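Local coordinates for protein polyketide biosynthesis 3-hydroxy-3-methylglutaryl-ACP synthase PksG (Bacillus subtilis, PDB 4YXT) that catalyses the aldol condensation of acetyl-AcpK with a carrier-bound beta-ketothioester intermediate during biosynthesis of the polyketide antibiotic bacillaene, at residues A[190-196]-A[330-336]; A[11-15]-A[49-54]; A[3-8]-A[182-186]; A[74-80]-A[104-110]. The protein carries 1 engineered substitution. One frame throughout, in Å; residues are numbered along the deposited sequence.

Interaction 1 (A[190-196]-A[330-336]); sequences ANGYYGY and CCSEFYS
Glu333 reaches along the side of Tyr193 where segments 190-196 and 330-336 run antiparallel. Its CB lies 4.0 Å from Gly192 O. CG leaves anti to the backbone N (chi1 -172°) and passes Tyr193 CB. CD then comes to the edge of the Tyr193 ring, 3.9 Å from CD1, with carboxylate and ring planes 80° apart. At the tip, OE1 is 3.5 Å from Asn191 CB; it also forms a salt bridge to Arg106 of the second subunit, while OE2 accepts from Tyr115. On the opposite face of the sheet, Ser332 OG donates to Tyr194 O at 3.0 Å, beside a weak bond to the same oxygen from Ser332 N. At the strand end, Cys330 SG sits over one face of the Tyr196 ring, 3.7 Å from its centroid. Gly192 and Phe334 exchange two backbone bonds. The salt bridge to Arg106 of the second subunit probably offsets the charge of the buried carboxylate, and it makes this strand pair part of the dimer interface.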
loop_
_atom_site.group_PDB
_atom_site.type_symbol
_atom_site.label_atom_id
_atom_site.label_comp_id
_atom_site.label_asym_id
_atom_site.label_seq_id
_atom_site.Cartn_x
_atom_site.Cartn_y
_atom_site.Cartn_z
ATOM N N ALA A 190 12.307 -18.101 -3.985
ATOM C CA ALA A 190 12.148 -18.485 -5.385
ATOM C C ALA A 190 11.233 -17.454 -6.068
ATOM O O ALA A 190 10.009 -17.680 -6.249
ATOM C CB ALA A 190 11.538 -19.869 -5.474
ATOM N N ASN A 191 11.833 -16.309 -6.378
ATOM C CA ASN A 191 11.112 -15.062 -6.756
ATOM C C ASN A 191 11.973 -14.283 -7.745
ATOM O O ASN A 191 13.117 -13.963 -7.434
ATOM C CB ASN A 191 10.886 -14.137 -5.518
ATOM C CG ASN A 191 10.085 -14.815 -4.429
ATOM O OD1 ASN A 191 8.868 -14.671 -4.338
ATOM N ND2 ASN A 191 10.760 -15.616 -3.629
ATOM N N GLY A 192 11.419 -13.960 -8.910
ATOM C CA GLY A 192 12.053 -13.056 -9.818
ATOM C C GLY A 192 11.127 -11.882 -9.996
ATOM O O GLY A 192 10.108 -11.997 -10.682
ATOM N N TYR A 193 11.464 -10.753 -9.364
ATOM C CA TYR A 193 10.651 -9.530 -9.474
ATOM C C TYR A 193 11.383 -8.532 -10.351
ATOM O O TYR A 193 12.612 -8.520 -10.416
ATOM C CB TYR A 193 10.338 -8.937 -8.074
ATOM C CG TYR A 193 11.385 -9.166 -6.960
ATOM C CD1 TYR A 193 11.135 -10.054 -5.913
ATOM C CD2 TYR A 193 12.624 -8.485 -6.937
ATOM C CE1 TYR A 193 12.068 -10.280 -4.892
ATOM C CE2 TYR A 193 13.552 -8.703 -5.901
ATOM C CZ TYR A 193 13.255 -9.589 -4.855
ATOM O OH TYR A 193 14.182 -9.853 -3.799
ATOM N N TYR A 194 10.629 -7.667 -11.034
ATOM C CA TYR A 194 11.200 -6.815 -12.011
ATOM C C TYR A 194 10.234 -5.638 -12.259
ATOM O O TYR A 194 9.020 -5.832 -12.351
ATOM C CB TYR A 194 11.474 -7.651 -13.283
ATOM C CG TYR A 194 11.996 -6.883 -14.497
ATOM C CD1 TYR A 194 13.344 -6.554 -14.631
ATOM C CD2 TYR A 194 11.122 -6.537 -15.517
ATOM C CE1 TYR A 194 13.798 -5.860 -15.743
ATOM C CE2 TYR A 194 11.563 -5.868 -16.626
ATOM C CZ TYR A 194 12.889 -5.515 -16.733
ATOM O OH TYR A 194 13.234 -4.808 -17.876
ATOM N N GLY A 195 10.758 -4.437 -12.270
ATOM C CA GLY A 195 9.936 -3.223 -12.559
ATOM C C GLY A 195 10.736 -2.022 -13.010
ATOM O O GLY A 195 11.989 -1.972 -12.888
ATOM N N TYR A 196 9.998 -1.068 -13.571
ATOM C CA TYR A 196 10.530 0.155 -14.189
ATOM C C TYR A 196 9.315 1.016 -14.527
ATOM O O TYR A 196 8.210 0.484 -14.678
ATOM C CB TYR A 196 11.303 -0.187 -15.468
ATOM C CG TYR A 196 10.517 -1.001 -16.471
ATOM C CD1 TYR A 196 10.455 -2.393 -16.384
ATOM C CD2 TYR A 196 9.893 -0.394 -17.555
ATOM C CE1 TYR A 196 9.750 -3.134 -17.308
ATOM C CE2 TYR A 196 9.198 -1.137 -18.485
ATOM C CZ TYR A 196 9.099 -2.497 -18.355
ATOM O OH TYR A 196 8.411 -3.245 -19.325
ATOM N N CYS A 330 5.429 0.288 -13.934
ATOM C CA CYS A 330 4.959 -1.084 -13.882
ATOM C C CYS A 330 5.830 -1.883 -12.897
ATOM O O CYS A 330 6.923 -1.454 -12.568
ATOM C CB CYS A 330 5.097 -1.762 -15.229
ATOM S SG CYS A 330 6.717 -2.559 -15.561
ATOM N N CYS A 331 5.309 -2.988 -12.400
ATOM C CA CYS A 331 6.098 -3.954 -11.590
ATOM C C CYS A 331 5.571 -5.354 -11.882
ATOM O O CYS A 331 4.394 -5.500 -12.295
ATOM C CB CYS A 331 6.061 -3.659 -10.039
ATOM S SG CYS A 331 7.404 -4.512 -9.133
ATOM N N SER A 332 6.414 -6.365 -11.654
ATOM C CA SER A 332 6.047 -7.720 -11.959
ATOM C C SER A 332 6.848 -8.732 -11.131
ATOM O O SER A 332 7.849 -8.391 -10.520
ATOM C CB SER A 332 6.204 -8.006 -13.467
ATOM O OG SER A 332 7.535 -7.910 -13.939
ATOM N N GLU A 333 6.369 -9.975 -11.085
ATOM C CA GLU A 333 7.010 -11.005 -10.305
ATOM C C GLU A 333 6.599 -12.416 -10.770
ATOM O O GLU A 333 5.432 -12.659 -11.042
ATOM C CB GLU A 333 6.701 -10.877 -8.816
ATOM C CG GLU A 333 7.519 -11.845 -7.890
ATOM C CD GLU A 333 7.537 -11.420 -6.385
ATOM O OE1 GLU A 333 7.975 -12.207 -5.512
ATOM O OE2 GLU A 333 7.126 -10.283 -6.030
ATOM N N PHE A 334 7.577 -13.333 -10.782
ATOM C CA PHE A 334 7.329 -14.714 -11.025
ATOM C C PHE A 334 7.727 -15.459 -9.794
ATOM O O PHE A 334 8.828 -15.309 -9.320
ATOM C CB PHE A 334 8.127 -15.216 -12.229
ATOM C CG PHE A 334 7.863 -16.636 -12.555
ATOM C CD1 PHE A 334 8.646 -17.648 -12.006
ATOM C CD2 PHE A 334 6.821 -16.980 -13.400
ATOM C CE1 PHE A 334 8.377 -18.963 -12.296
ATOM C CE2 PHE A 334 6.552 -18.310 -13.710
ATOM C CZ PHE A 334 7.309 -19.302 -13.149
ATOM N N TYR A 335 6.857 -16.328 -9.325
ATOM C CA TYR A 335 7.160 -17.132 -8.184
ATOM C C TYR A 335 6.376 -18.431 -8.256
ATOM O O TYR A 335 5.534 -18.606 -9.122
ATOM C CB TYR A 335 6.755 -16.378 -6.907
ATOM C CG TYR A 335 5.355 -15.804 -6.865
ATOM C CD1 TYR A 335 4.982 -14.749 -7.664
ATOM C CD2 TYR A 335 4.405 -16.315 -5.977
ATOM C CE1 TYR A 335 3.714 -14.200 -7.585
ATOM C CE2 TYR A 335 3.139 -15.785 -5.897
ATOM C CZ TYR A 335 2.800 -14.729 -6.695
ATOM O OH TYR A 335 1.550 -14.200 -6.570
ATOM N N SER A 336 6.660 -19.336 -7.329
ATOM C CA SER A 336 6.174 -20.686 -7.420
ATOM C C SER A 336 5.776 -21.183 -6.064
ATOM O O SER A 336 6.167 -20.602 -5.041
ATOM C CB SER A 336 7.247 -21.607 -7.995
ATOM O OG SER A 336 8.328 -21.681 -7.116
HETATM O O HOH W 1 8.034 -18.565 -4.548
#

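Interaction 2 (A[11-15]-A[49-54])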
loop_
_atom_site.group_PDB
_atom_site.type_symbol
_atom_site.label_atom_id
_atom_site.label_comp_id
_atom_site.label_asym_id
_atom_site.label_seq_id
_atom_site.Cartn_x
_atom_site.Cartn_y
_atom_site.Cartn_z
ATOM N N VAL A 11 -13.200 -16.506 -3.752
ATOM C CA VAL A 11 -13.410 -15.558 -4.825
ATOM C C VAL A 11 -14.793 -15.075 -4.619
ATOM O O VAL A 11 -15.604 -15.899 -4.301
ATOM C CB VAL A 11 -13.373 -16.278 -6.214
ATOM C CG1 VAL A 11 -13.818 -15.375 -7.362
ATOM C CG2 VAL A 11 -11.989 -16.803 -6.488
ATOM N N PHE A 12 -15.009 -13.758 -4.749
ATOM C CA PHE A 12 -16.316 -13.136 -5.000
ATOM C C PHE A 12 -16.285 -12.418 -6.348
ATOM O O PHE A 12 -15.627 -11.357 -6.497
ATOM C CB PHE A 12 -16.677 -12.080 -3.970
ATOM C CG PHE A 12 -18.110 -11.611 -4.074
ATOM C CD1 PHE A 12 -19.142 -12.432 -3.653
ATOM C CD2 PHE A 12 -18.428 -10.367 -4.602
ATOM C CE1 PHE A 12 -20.477 -12.033 -3.742
ATOM C CE2 PHE A 12 -19.759 -9.963 -4.684
ATOM C CZ PHE A 12 -20.783 -10.805 -4.257
ATOM N N GLY A 13 -16.995 -12.999 -7.318
ATOM C CA GLY A 13 -17.128 -12.439 -8.668
ATOM C C GLY A 13 -18.472 -11.812 -8.963
ATOM O O GLY A 13 -18.994 -11.951 -10.055
ATOM N N GLY A 14 -19.014 -11.100 -7.992
ATOM C CA GLY A 14 -20.139 -10.214 -8.218
ATOM C C GLY A 14 -21.438 -10.919 -7.887
ATOM O O GLY A 14 -21.491 -12.141 -7.749
ATOM N N THR A 15 -22.483 -10.124 -7.772
ATOM C CA THR A 15 -23.820 -10.627 -7.566
ATOM C C THR A 15 -24.566 -10.557 -8.916
ATOM O O THR A 15 -25.675 -11.059 -9.044
ATOM C CB THR A 15 -24.532 -9.759 -6.523
ATOM O OG1 THR A 15 -24.485 -8.421 -6.961
ATOM C CG2 THR A 15 -23.832 -9.759 -5.230
ATOM N N GLU A 49 -22.726 -1.934 -4.248
ATOM C CA GLU A 49 -21.539 -2.706 -3.961
ATOM C C GLU A 49 -20.411 -1.722 -4.098
ATOM O O GLU A 49 -20.547 -0.692 -4.764
ATOM C CB GLU A 49 -21.394 -3.834 -4.915
ATOM C CG GLU A 49 -22.515 -4.838 -4.822
ATOM C CD GLU A 49 -22.377 -5.872 -5.890
ATOM O OE1 GLU A 49 -22.547 -5.531 -7.089
ATOM O OE2 GLU A 49 -22.030 -7.003 -5.521
ATOM N N ASP A 50 -19.337 -2.026 -3.394
ATOM C CA ASP A 50 -18.118 -1.277 -3.485
ATOM C C ASP A 50 -16.970 -2.242 -3.194
ATOM O O ASP A 50 -17.191 -3.427 -3.050
ATOM C CB ASP A 50 -18.177 -0.063 -2.567
ATOM C CG ASP A 50 -17.997 -0.398 -1.121
ATOM O OD1 ASP A 50 -17.786 -1.577 -0.765
ATOM O OD2 ASP A 50 -17.991 0.578 -0.355
ATOM N N PRO A 51 -15.729 -1.755 -3.188
ATOM C CA PRO A 51 -14.656 -2.731 -2.838
ATOM C C PRO A 51 -14.672 -3.346 -1.452
ATOM O O PRO A 51 -14.033 -4.394 -1.240
ATOM C CB PRO A 51 -13.389 -1.913 -3.022
ATOM C CG PRO A 51 -13.790 -0.890 -4.043
ATOM C CD PRO A 51 -15.196 -0.515 -3.760
ATOM N N VAL A 52 -15.258 -2.670 -0.484
ATOM C CA VAL A 52 -15.472 -3.270 0.848
ATOM C C VAL A 52 -16.458 -4.452 0.767
ATOM O O VAL A 52 -16.171 -5.566 1.205
ATOM C CB VAL A 52 -16.025 -2.232 1.838
ATOM C CG1 VAL A 52 -16.249 -2.894 3.186
ATOM C CG2 VAL A 52 -15.050 -1.036 1.920
ATOM N N THR A 53 -17.593 -4.219 0.129
ATOM C CA THR A 53 -18.576 -5.269 0.005
ATOM C C THR A 53 -17.962 -6.429 -0.722
ATOM O O THR A 53 -18.136 -7.575 -0.298
ATOM C CB THR A 53 -19.877 -4.807 -0.698
ATOM O OG1 THR A 53 -19.625 -4.515 -2.078
ATOM C CG2 THR A 53 -20.453 -3.554 0.003
ATOM N N PHE A 54 -17.223 -6.121 -1.796
ATOM C CA PHE A 54 -16.647 -7.168 -2.642
ATOM C C PHE A 54 -15.630 -7.933 -1.834
ATOM O O PHE A 54 -15.644 -9.144 -1.915
ATOM C CB PHE A 54 -15.983 -6.627 -3.920
ATOM C CG PHE A 54 -16.847 -6.688 -5.133
ATOM C CD1 PHE A 54 -17.934 -5.873 -5.254
ATOM C CD2 PHE A 54 -16.554 -7.575 -6.169
ATOM C CE1 PHE A 54 -18.752 -5.932 -6.390
ATOM C CE2 PHE A 54 -17.348 -7.653 -7.307
ATOM C CZ PHE A 54 -18.457 -6.830 -7.416
#
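The rings of Phe12 and Phe54 form a T-shaped (edge-to-face) pair, with planes at 85° and centroids 5.2 Å apart. It joins the end of strand 5-12 to the start of helix 51-64. The edge of Phe12 points at a face of Phe54, and Phe12 CD2 lies 3.7 Å from Phe54 CD2, offset toward the rim. Gly14 N lies over one face of the Phe12 ring. Thr15 CG2 and Glu49 OE2 are at the edge of that ring, near its plane. Glu49 CB occupies an edge position on Phe54.

Phe12 CG is anti to the backbone N (chi1 -170°), and this carries the ring across to the helix. Beyond the segments, Phe12 also meets the His355 ring, and Phe54 packs on Ala170 and Ala172 of strand 170-178. The pair packs the first turn of helix 51-64 against the central sheet, away from the active site.

The helix start is a capping box. Thr53 N donates to Asp50 OD1 and Asp50 N donates to Thr53 OG1, both at 2.8 Å. Asp50 OD2 is also held by Arg414 and Tyr416. Glu49 approaches Thr15 from the opposite direction, its OE1 held by Leu46 N. The last link is weak: Thr15 OG1 donates to Glu49 OE2 at 3.2 Å.

Interaction 3 (A[3-8]-A[182-186]); sequences SAGIEA and EVFQI
A classic beta bulge marks the place where strands 5-12 and 184-195 meet as antiparallel neighbours in the central sheet. Val183 and Phe184 both face Ile6. Phe184 N donates to Ile6 O at 3.2 Å, on a lone pair in the carbonyl plane. Val183 N gives the same oxygen a second, weak bond at 3.1 Å. In return, Ile6 N donates to Phe184 O at 2.7 Å. Ile186 N reaches Ala4 O at 3.0 Å, almost straight out from the carbonyl.

The side chains of Ile6 and Phe184 share one face of the sheet. Ile6 CD1 lies 3.8 Å from Phe184 CB and also touches CD2, while the far end of the ring leads away from segment 3-8. Ile6 CG2 is anti to the backbone N and meets Val183 CB at 3.8 Å. Val183 CG2 turns to the next carbonyl, Glu7 O. Phe121 of helix 116-130 packs on Ile6 and Ile186.

Gly5 CA makes a CA-H...O contact to Phe184 O at 3.3 Å, and its backbone angles call for glycine. The Glu7 side chain starts away from the partner strand; OE1 forms a salt bridge to Lys137 and OE2 accepts from Asn180 N. Ile6 O is thus gripped by two backbone N-H groups, with apolar branches of Ile6 and Val183 beside it. The bulge lets the strands stay hydrogen-bonded despite the extra residue on the 182-186 side.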
loop_
_atom_site.group_PDB
_atom_site.type_symbol
_atom_site.label_atom_id
_atom_site.label_comp_id
_atom_site.label_asym_id
_atom_site.label_seq_id
_atom_site.Cartn_x
_atom_site.Cartn_y
_atom_site.Cartn_z
ATOM N N SER A 3 6.891 -23.030 7.424
ATOM C CA SER A 3 6.274 -23.068 6.106
ATOM C C SER A 3 5.425 -21.822 6.012
ATOM O O SER A 3 4.944 -21.337 7.051
ATOM C CB SER A 3 5.397 -24.308 5.929
ATOM O OG SER A 3 6.133 -25.511 6.109
ATOM N N ALA A 4 5.236 -21.322 4.783
ATOM C CA ALA A 4 4.373 -20.162 4.529
ATOM C C ALA A 4 3.605 -20.248 3.205
ATOM O O ALA A 4 4.084 -20.766 2.206
ATOM C CB ALA A 4 5.178 -18.867 4.619
ATOM N N GLY A 5 2.379 -19.763 3.260
ATOM C CA GLY A 5 1.602 -19.497 2.084
ATOM C C GLY A 5 0.141 -19.620 2.363
ATOM O O GLY A 5 -0.314 -19.255 3.432
ATOM N N ILE A 6 -0.597 -20.137 1.389
ATOM C CA ILE A 6 -2.051 -20.043 1.416
ATOM C C ILE A 6 -2.670 -21.235 2.187
ATOM O O ILE A 6 -2.500 -22.372 1.800
ATOM C CB ILE A 6 -2.642 -19.923 -0.026
ATOM C CG1 ILE A 6 -2.006 -18.761 -0.788
ATOM C CG2 ILE A 6 -4.139 -19.853 -0.001
ATOM C CD1 ILE A 6 -2.491 -18.585 -2.228
ATOM N N GLU A 7 -3.431 -20.932 3.236
ATOM C CA GLU A 7 -4.266 -21.907 3.943
ATOM C C GLU A 7 -5.653 -21.970 3.328
ATOM O O GLU A 7 -6.286 -23.009 3.281
ATOM C CB GLU A 7 -4.352 -21.550 5.439
ATOM C CG GLU A 7 -2.969 -21.526 6.060
ATOM C CD GLU A 7 -2.989 -21.356 7.564
ATOM O OE1 GLU A 7 -3.993 -20.860 8.107
ATOM O OE2 GLU A 7 -1.997 -21.705 8.206
ATOM N N ALA A 8 -6.136 -20.860 2.801
ATOM C CA ALA A 8 -7.466 -20.889 2.271
ATOM C C ALA A 8 -7.603 -19.667 1.358
ATOM O O ALA A 8 -6.941 -18.688 1.596
ATOM C CB ALA A 8 -8.463 -20.858 3.419
ATOM N N GLU A 182 -1.670 -25.624 3.042
ATOM C CA GLU A 182 -2.012 -26.766 2.156
ATOM C C GLU A 182 -2.425 -26.344 0.768
ATOM O O GLU A 182 -2.223 -27.075 -0.189
ATOM C CB GLU A 182 -3.151 -27.597 2.748
ATOM C CG GLU A 182 -2.852 -28.156 4.123
ATOM C CD GLU A 182 -1.950 -29.386 4.130
ATOM O OE1 GLU A 182 -1.645 -29.968 3.051
ATOM O OE2 GLU A 182 -1.563 -29.781 5.257
ATOM N N VAL A 183 -3.048 -25.183 0.657
ATOM C CA VAL A 183 -3.545 -24.738 -0.634
ATOM C C VAL A 183 -2.376 -24.300 -1.561
ATOM O O VAL A 183 -2.311 -24.672 -2.747
ATOM C CB VAL A 183 -4.618 -23.634 -0.458
ATOM C CG1 VAL A 183 -5.080 -23.125 -1.805
ATOM C CG2 VAL A 183 -5.808 -24.124 0.368
ATOM N N PHE A 184 -1.429 -23.527 -1.035
ATOM C CA PHE A 184 -0.271 -23.097 -1.841
ATOM C C PHE A 184 0.893 -22.740 -0.901
ATOM O O PHE A 184 0.914 -21.668 -0.240
ATOM C CB PHE A 184 -0.716 -21.949 -2.796
ATOM C CG PHE A 184 0.315 -21.487 -3.759
ATOM C CD1 PHE A 184 0.599 -22.214 -4.892
ATOM C CD2 PHE A 184 0.949 -20.261 -3.563
ATOM C CE1 PHE A 184 1.544 -21.755 -5.824
ATOM C CE2 PHE A 184 1.907 -19.790 -4.446
ATOM C CZ PHE A 184 2.199 -20.543 -5.601
ATOM N N GLN A 185 1.843 -23.679 -0.798
ATOM C CA GLN A 185 3.024 -23.437 -0.053
ATOM C C GLN A 185 4.080 -22.808 -0.946
ATOM O O GLN A 185 4.481 -23.372 -1.955
ATOM C CB GLN A 185 3.576 -24.732 0.535
ATOM C CG GLN A 185 4.638 -24.409 1.543
ATOM C CD GLN A 185 5.175 -25.642 2.236
ATOM O OE1 GLN A 185 4.597 -26.716 2.144
ATOM N NE2 GLN A 185 6.295 -25.489 2.933
ATOM N N ILE A 186 4.539 -21.627 -0.587
ATOM C CA ILE A 186 5.499 -20.963 -1.443
ATOM C C ILE A 186 6.868 -21.646 -1.316
ATOM O O ILE A 186 7.213 -22.161 -0.279
ATOM C CB ILE A 186 5.599 -19.461 -1.096
ATOM C CG1 ILE A 186 5.988 -19.268 0.373
ATOM C CG2 ILE A 186 4.275 -18.769 -1.338
ATOM C CD1 ILE A 186 7.468 -18.972 0.577
#

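Interaction 4 (A[74-80]-A[104-110]); sequences IELLITC and NCRLFEV
Ile78 and Phe108 lie side by side, pointing the same way from neighbouring parallel strands. Ile78 CG1 makes an off-centre CH-pi contact, 4.1 Å from the ring centroid. Phe108 CG sits between the backbone N and the carbonyl carbon (chi1 55°), which brings the ring back beside Ile78. Leu76 CD1 crosses to Phe108 CE1 at 3.6 Å, and Ile78 CG2 meets Val110 CG2. On the other face, Leu107 CD2 touches Leu77 CB and CD2, both at 3.6 Å. Five backbone bonds join the strands; the straightest runs from Leu77 N to Arg106 O at 2.7 Å. At the polar edge, a water donates to Glu75 O and accepts from Arg106 NH1. Arg106 also forms a salt bridge to Glu333 of the second subunit. Glu75 binds Ser133, and Arg234 and Tyr193 of the second subunit. Glu109 and Val110 pair with an antiparallel strand of that subunit, continuing the sheet. With helix 91-99 between them, the strands form a beta-alpha-beta crossover.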
loop_
_atom_site.group_PDB
_atom_site.type_symbol
_atom_site.label_atom_id
_atom_site.label_comp_id
_atom_site.label_asym_id
_atom_site.label_seq_id
_atom_site.Cartn_x
_atom_site.Cartn_y
_atom_site.Cartn_z
ATOM N N ILE A 74 -5.552 -13.774 13.099
ATOM C CA ILE A 74 -5.330 -12.882 11.965
ATOM C C ILE A 74 -4.752 -11.599 12.564
ATOM O O ILE A 74 -5.478 -10.865 13.239
ATOM C CB ILE A 74 -6.571 -12.357 11.181
ATOM C CG1 ILE A 74 -7.601 -13.409 10.781
ATOM C CG2 ILE A 74 -6.084 -11.629 9.921
ATOM C CD1 ILE A 74 -7.075 -14.619 10.108
ATOM N N GLU A 75 -3.487 -11.320 12.314
ATOM C CA GLU A 75 -2.890 -10.069 12.772
ATOM C C GLU A 75 -2.369 -9.074 11.707
ATOM O O GLU A 75 -1.787 -8.081 12.061
ATOM C CB GLU A 75 -1.761 -10.435 13.657
ATOM C CG GLU A 75 -2.278 -10.840 14.993
ATOM C CD GLU A 75 -1.201 -11.453 15.798
ATOM O OE1 GLU A 75 -0.032 -10.994 15.684
ATOM O OE2 GLU A 75 -1.536 -12.405 16.490
ATOM N N LEU A 76 -2.561 -9.381 10.426
ATOM C CA LEU A 76 -2.238 -8.505 9.313
ATOM C C LEU A 76 -3.402 -8.540 8.366
ATOM O O LEU A 76 -3.755 -9.596 7.898
ATOM C CB LEU A 76 -0.961 -9.007 8.627
ATOM C CG LEU A 76 -0.399 -8.289 7.407
ATOM C CD1 LEU A 76 -0.079 -6.838 7.693
ATOM C CD2 LEU A 76 0.880 -8.986 6.969
ATOM N N LEU A 77 -4.040 -7.406 8.119
ATOM C CA LEU A 77 -5.029 -7.328 7.100
ATOM C C LEU A 77 -4.532 -6.343 6.025
ATOM O O LEU A 77 -4.259 -5.187 6.334
ATOM C CB LEU A 77 -6.379 -6.867 7.697
ATOM C CG LEU A 77 -7.419 -6.511 6.610
ATOM C CD1 LEU A 77 -7.767 -7.650 5.695
ATOM C CD2 LEU A 77 -8.689 -5.957 7.189
ATOM N N ILE A 78 -4.414 -6.787 4.786
ATOM C CA ILE A 78 -3.864 -5.947 3.718
ATOM C C ILE A 78 -4.870 -5.976 2.611
ATOM O O ILE A 78 -5.189 -7.053 2.122
ATOM C CB ILE A 78 -2.517 -6.473 3.155
ATOM C CG1 ILE A 78 -1.410 -6.441 4.232
ATOM C CG2 ILE A 78 -2.055 -5.690 1.915
ATOM C CD1 ILE A 78 -0.097 -7.058 3.754
ATOM N N THR A 79 -5.350 -4.806 2.197
ATOM C CA THR A 79 -6.233 -4.722 1.076
ATOM C C THR A 79 -5.438 -4.204 -0.101
ATOM O O THR A 79 -4.693 -3.232 0.015
ATOM C CB THR A 79 -7.522 -3.922 1.398
ATOM O OG1 THR A 79 -8.232 -4.577 2.448
ATOM C CG2 THR A 79 -8.502 -3.977 0.230
ATOM N N CYS A 80 -5.516 -4.917 -1.212
ATOM C CA CYS A 80 -4.783 -4.569 -2.427
ATOM C C CYS A 80 -5.818 -4.070 -3.412
ATOM O O CYS A 80 -6.778 -4.801 -3.759
ATOM C CB CYS A 80 -4.103 -5.772 -2.980
ATOM S SG CYS A 80 -3.178 -6.731 -1.721
ATOM N N ASN A 104 -6.178 -6.215 17.665
ATOM C CA ASN A 104 -4.747 -6.422 17.643
ATOM C C ASN A 104 -4.232 -6.851 16.246
ATOM O O ASN A 104 -3.780 -7.976 16.047
ATOM C CB ASN A 104 -4.312 -7.483 18.697
ATOM C CG ASN A 104 -2.807 -7.643 18.749
ATOM O OD1 ASN A 104 -2.053 -6.705 18.463
ATOM N ND2 ASN A 104 -2.357 -8.826 19.051
ATOM N N CYS A 105 -4.279 -5.929 15.286
ATOM C CA CYS A 105 -4.085 -6.263 13.892
ATOM C C CYS A 105 -3.512 -5.049 13.110
ATOM O O CYS A 105 -4.105 -3.926 13.143
ATOM C CB CYS A 105 -5.461 -6.643 13.341
ATOM S SG CYS A 105 -5.522 -7.370 11.682
ATOM N N ARG A 106 -2.443 -5.249 12.342
ATOM C CA ARG A 106 -2.137 -4.189 11.355
ATOM C C ARG A 106 -3.080 -4.215 10.177
ATOM O O ARG A 106 -3.317 -5.299 9.588
ATOM C CB ARG A 106 -0.761 -4.296 10.805
ATOM C CG ARG A 106 0.306 -4.411 11.845
ATOM C CD ARG A 106 1.623 -4.507 11.107
ATOM N NE ARG A 106 2.782 -4.377 11.959
ATOM C CZ ARG A 106 3.655 -5.353 12.221
ATOM N NH1 ARG A 106 3.488 -6.574 11.714
ATOM N NH2 ARG A 106 4.687 -5.092 13.023
ATOM N N LEU A 107 -3.530 -3.007 9.797
ATOM C CA LEU A 107 -4.471 -2.749 8.700
ATOM C C LEU A 107 -3.870 -1.679 7.752
ATOM O O LEU A 107 -3.508 -0.579 8.228
ATOM C CB LEU A 107 -5.698 -2.052 9.272
ATOM C CG LEU A 107 -6.432 -2.783 10.360
ATOM C CD1 LEU A 107 -7.451 -1.918 11.091
ATOM C CD2 LEU A 107 -7.066 -3.979 9.687
ATOM N N PHE A 108 -3.776 -1.987 6.465
ATOM C CA PHE A 108 -3.405 -1.001 5.442
ATOM C C PHE A 108 -3.711 -1.491 4.027
ATOM O O PHE A 108 -4.145 -2.631 3.826
ATOM C CB PHE A 108 -1.922 -0.561 5.537
ATOM C CG PHE A 108 -0.926 -1.710 5.490
ATOM C CD1 PHE A 108 -0.591 -2.380 6.633
ATOM C CD2 PHE A 108 -0.405 -2.140 4.284
ATOM C CE1 PHE A 108 0.324 -3.386 6.623
ATOM C CE2 PHE A 108 0.522 -3.165 4.244
ATOM C CZ PHE A 108 0.887 -3.788 5.425
ATOM N N GLU A 109 -3.501 -0.602 3.058
ATOM C CA GLU A 109 -3.826 -0.823 1.733
ATOM C C GLU A 109 -2.537 -0.725 0.954
ATOM O O GLU A 109 -1.654 0.097 1.297
ATOM C CB GLU A 109 -4.775 0.348 1.270
ATOM C CG GLU A 109 -5.565 0.092 0.021
ATOM C CD GLU A 109 -6.651 1.176 -0.287
ATOM O OE1 GLU A 109 -7.624 1.458 0.522
ATOM O OE2 GLU A 109 -6.553 1.684 -1.420
ATOM N N VAL A 110 -2.477 -1.496 -0.142
ATOM C CA VAL A 110 -1.354 -1.522 -1.042
ATOM C C VAL A 110 -1.819 -1.310 -2.476
ATOM O O VAL A 110 -2.858 -1.861 -2.889
ATOM C CB VAL A 110 -0.599 -2.875 -0.975
ATOM C CG1 VAL A 110 0.305 -2.993 -2.165
ATOM C CG2 VAL A 110 0.250 -2.891 0.268
HETATM O O HOH W 2 0.894 -8.031 11.377
#

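How the interactions relate
All four contacts reach one mixed central sheet. Interaction 4 lies at the sheet edge within this chain, where it continues into the second subunit. Interactions 1 and 3 share strand 184-195, and their centres are about 19 Å apart; they touch where Ser336 packs on Phe184. Interactions 2 and 3 share strand 5-12, with centres about 24 Å apart. Interactions 1 and 2 are on opposite sides of the chain's centre. Along the chain, interactions 2 and 4 are nested inside the loop closed by interaction 3, and interaction 1 opens after that loop. The N-terminal segment is thus tied to later parts of the thiolase-like fold. Interactions 1 and 4 both help build the dimer.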